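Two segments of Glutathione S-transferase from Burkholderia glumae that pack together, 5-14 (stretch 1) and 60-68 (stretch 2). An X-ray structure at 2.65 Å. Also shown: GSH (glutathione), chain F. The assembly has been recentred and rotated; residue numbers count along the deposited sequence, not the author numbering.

Stretch 1 (5-14) QKPITLYVGA
Stretch 2 60-68: RVPTLQHDR

Strand 8-13 of stretch 1 runs antiparallel to strand 63-66 of stretch 2, their directions 167° apart and their axes 4.9 Å apart at closest approach; together the stretches bury 706 Å². Lys-6 and Pro-7, in extended loop (phi/psi near -60/145), lead in. Lys-6 (chi1 m, chi2 m, then t, t) lays CB over one face of the His-66 ring, and its aliphatic arm passes Asp-67, CD to OD2 3.2 Å; the opposite charges, NZ to OD2 at 4.2 Å, stay beyond a salt bridge. Pro-7 lacks an amide proton but its O accepts a hydrogen bond from Asp-67 N, 2.9 Å, where Asp-67 turns to phi/psi 59/-93.

Ile-8 to Val-12 are beta, phi -99 to -134 and psi 126 to 168; Gly-13 is at -69/144; Thr-63 to His-66 have phi -106 to -134 and psi 104 to 138. Ile-8 (m, t) pairs with His-66 (chi1 t, chi2 -105°), CA to CA 4.8 Å, without hydrogen bonds between them. Its branched side chain suits the buried face it shares with Leu-10, Leu-64 and His-66: CG2 meets Leu-64 CD1 at 3.6 Å, and CG1 meets His-66 CD2 at 3.6 Å.

Thr-9 (m) pairs with Gln-65 through two backbone hydrogen bonds, Thr-9 N to Gln-65 O 2.9 Å and Gln-65 N to Thr-9 O 3.0 Å; its compact side chain fits the face shared with Tyr-11, Thr-63 and Gln-65, CB to Gln-65 CB 4.1 Å. Leu-10 (t, p) and Leu-64 (t, p) form a non-hydrogen-bonded pair, CA to CA 5.0 Å, both apolar chains suiting the buried face with Ile-8; Leu-10 CD1 reaches Pro-62 CB at 4.4 Å.

Tyr-11 (m, chi2 82°) hydrogen-bonds Thr-63 (m): Tyr-11 N to Thr-63 O is 3.0 Å, while the bond from Thr-63 N to Tyr-11 O, 3.3 Å, is weak. The ring turns its edge to Thr-63 O and Gln-65 OE1; its OH is hydrogen-bonded elsewhere in the structure. Apolar Val-12 (m) is buried pointing away, but its C touches Val-61 CG1 at 3.6 Å. Val-61 also packs on the Gly-13 backbone, CG2 to N 3.7 Å. Val-61 (m) precedes cis Pro-62 and hydrogen-bonds glutathione, N to O2 3.0 Å and O to N2 2.8 Å.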

# COMPACT_ATOMS: atom_id res chain seq x y z
N GLN A 5 15.43 -8.15 22.88
CA GLN A 5 15.04 -7.70 21.54
C GLN A 5 15.70 -6.37 21.16
O GLN A 5 16.10 -5.60 22.04
CB GLN A 5 13.52 -7.54 21.43
CG GLN A 5 12.97 -6.35 22.21
CD GLN A 5 11.49 -6.10 21.97
OE1 GLN A 5 10.64 -6.91 22.33
NE2 GLN A 5 11.19 -4.96 21.37
N LYS A 6 15.82 -6.12 19.86
CA LYS A 6 16.35 -4.86 19.37
C LYS A 6 15.44 -3.73 19.84
O LYS A 6 14.22 -3.91 19.91
CB LYS A 6 16.44 -4.85 17.84
CG LYS A 6 17.05 -6.09 17.21
CD LYS A 6 18.52 -6.23 17.58
CE LYS A 6 19.15 -7.45 16.95
NZ LYS A 6 20.55 -7.61 17.42
N PRO A 7 16.03 -2.58 20.17
CA PRO A 7 15.26 -1.39 20.55
C PRO A 7 14.31 -0.95 19.43
O PRO A 7 14.65 -1.10 18.26
CB PRO A 7 16.34 -0.32 20.77
CG PRO A 7 17.59 -0.89 20.16
CD PRO A 7 17.48 -2.36 20.31
N ILE A 8 13.14 -0.45 19.80
CA ILE A 8 12.14 -0.05 18.82
C ILE A 8 11.57 1.32 19.18
O ILE A 8 11.27 1.59 20.35
CB ILE A 8 11.01 -1.12 18.70
CG1 ILE A 8 11.57 -2.45 18.19
CG2 ILE A 8 9.88 -0.64 17.80
CD1 ILE A 8 10.56 -3.60 18.13
N THR A 9 11.45 2.19 18.19
CA THR A 9 10.85 3.51 18.40
C THR A 9 9.75 3.74 17.38
O THR A 9 9.84 3.30 16.24
CB THR A 9 11.88 4.65 18.28
OG1 THR A 9 12.95 4.44 19.22
CG2 THR A 9 11.23 5.99 18.56
N LEU A 10 8.69 4.43 17.80
CA LEU A 10 7.60 4.73 16.89
C LEU A 10 7.36 6.24 16.87
O LEU A 10 7.26 6.89 17.92
CB LEU A 10 6.34 3.95 17.28
CG LEU A 10 5.11 4.02 16.38
CD1 LEU A 10 5.29 3.16 15.14
CD2 LEU A 10 3.85 3.60 17.14
N TYR A 11 7.33 6.80 15.67
CA TYR A 11 7.08 8.21 15.44
C TYR A 11 5.61 8.35 15.06
O TYR A 11 5.14 7.68 14.14
CB TYR A 11 7.99 8.76 14.31
CG TYR A 11 9.46 8.79 14.70
CD1 TYR A 11 10.25 7.63 14.60
CD2 TYR A 11 10.05 9.94 15.20
CE1 TYR A 11 11.58 7.63 14.98
CE2 TYR A 11 11.39 9.95 15.58
CZ TYR A 11 12.15 8.79 15.47
OH TYR A 11 13.48 8.78 15.86
N VAL A 12 4.90 9.20 15.78
CA VAL A 12 3.47 9.40 15.52
C VAL A 12 3.20 10.89 15.53
O VAL A 12 4.07 11.67 15.93
CB VAL A 12 2.57 8.67 16.59
CG1 VAL A 12 2.78 7.15 16.53
CG2 VAL A 12 2.85 9.18 17.99
N GLY A 13 2.02 11.30 15.07
CA GLY A 13 1.63 12.69 15.17
C GLY A 13 1.40 13.03 16.63
O GLY A 13 0.91 12.19 17.39
N ALA A 14 1.75 14.25 17.04
CA ALA A 14 1.66 14.65 18.44
C ALA A 14 0.24 14.61 18.98
O ALA A 14 0.03 14.60 20.20
CB ALA A 14 2.27 16.03 18.66
N ARG A 60 6.02 11.53 6.49
CA ARG A 60 4.72 11.31 7.09
C ARG A 60 4.86 10.38 8.30
O ARG A 60 5.82 9.61 8.42
CB ARG A 60 3.76 10.74 6.06
CG ARG A 60 3.62 11.62 4.82
CD ARG A 60 2.37 11.28 4.03
NE ARG A 60 2.41 9.91 3.52
CZ ARG A 60 1.52 9.42 2.67
NH1 ARG A 60 1.62 8.16 2.23
NH2 ARG A 60 0.53 10.19 2.25
N VAL A 61 3.92 10.50 9.23
CA VAL A 61 3.84 9.57 10.35
C VAL A 61 2.84 8.50 9.94
O VAL A 61 1.92 8.79 9.18
CB VAL A 61 3.39 10.27 11.65
CG1 VAL A 61 4.49 11.19 12.19
CG2 VAL A 61 2.10 11.05 11.42
N PRO A 62 3.02 7.26 10.42
CA PRO A 62 4.08 6.74 11.29
C PRO A 62 5.41 6.44 10.58
O PRO A 62 5.47 6.25 9.36
CB PRO A 62 3.49 5.42 11.78
CG PRO A 62 2.70 4.96 10.57
CD PRO A 62 2.02 6.22 10.11
N THR A 63 6.47 6.41 11.37
CA THR A 63 7.75 5.88 10.94
C THR A 63 8.27 4.96 12.05
O THR A 63 8.16 5.28 13.23
CB THR A 63 8.76 7.00 10.72
OG1 THR A 63 8.32 7.84 9.65
CG2 THR A 63 10.14 6.42 10.40
N LEU A 64 8.81 3.81 11.66
CA LEU A 64 9.36 2.86 12.64
C LEU A 64 10.89 2.88 12.62
O LEU A 64 11.50 2.86 11.56
CB LEU A 64 8.85 1.44 12.35
CG LEU A 64 9.40 0.29 13.19
CD1 LEU A 64 8.67 0.16 14.53
CD2 LEU A 64 9.34 -1.03 12.41
N GLN A 65 11.49 2.96 13.80
CA GLN A 65 12.92 2.71 13.92
C GLN A 65 13.16 1.39 14.64
O GLN A 65 12.87 1.25 15.83
CB GLN A 65 13.63 3.84 14.66
CG GLN A 65 15.09 3.52 14.89
CD GLN A 65 15.96 4.75 15.01
OE1 GLN A 65 15.47 5.85 15.27
NE2 GLN A 65 17.26 4.57 14.81
N HIS A 66 13.69 0.43 13.89
CA HIS A 66 13.98 -0.90 14.42
C HIS A 66 15.48 -1.08 14.50
O HIS A 66 16.16 -1.30 13.49
CB HIS A 66 13.36 -1.99 13.54
CG HIS A 66 13.50 -3.37 14.11
ND1 HIS A 66 14.40 -4.29 13.64
CD2 HIS A 66 12.85 -3.96 15.14
CE1 HIS A 66 14.31 -5.40 14.35
NE2 HIS A 66 13.37 -5.23 15.26
N ASP A 67 15.99 -0.99 15.72
CA ASP A 67 17.42 -0.99 15.99
C ASP A 67 18.06 0.19 15.25
O ASP A 67 18.11 1.30 15.78
CB ASP A 67 18.05 -2.34 15.64
CG ASP A 67 19.48 -2.49 16.15
OD1 ASP A 67 20.15 -1.46 16.41
OD2 ASP A 67 19.94 -3.64 16.29
N ARG A 68 18.55 -0.04 14.03
CA ARG A 68 19.13 1.06 13.28
C ARG A 68 18.30 1.38 12.04
O ARG A 68 18.39 2.47 11.48
CB ARG A 68 20.57 0.75 12.90
CG ARG A 68 21.49 0.61 14.09
CD ARG A 68 21.49 1.88 14.91
NE ARG A 68 22.85 2.27 15.26
CZ ARG A 68 23.55 1.74 16.26
NH1 ARG A 68 23.02 0.78 17.01
NH2 ARG A 68 24.78 2.15 16.51
N1 GSH F . -0.07 5.33 3.48
CA1 GSH F . 0.50 6.01 4.62
C1 GSH F . 0.71 5.11 5.80
O11 GSH F . -0.01 4.08 5.99
O12 GSH F . 1.64 5.38 6.61
CB1 GSH F . -0.26 7.26 4.99
CG1 GSH F . 0.52 8.02 6.08
CD1 GSH F . -0.14 9.39 6.32
OE1 GSH F . -1.00 9.80 5.55
N2 GSH F . 0.26 10.20 7.47
CA2 GSH F . -0.33 11.49 7.75
C2 GSH F . 0.71 12.56 7.65
O2 GSH F . 1.87 12.35 7.97
CB2 GSH F . -0.89 11.53 9.14
SG2 GSH F . -2.60 12.00 9.05
N3 GSH F . 0.36 13.88 7.18
CA3 GSH F . 1.42 14.87 7.10
C3 GSH F . 1.68 15.13 5.65
O31 GSH F . 1.35 14.27 4.78
O32 GSH F . 2.21 16.22 5.29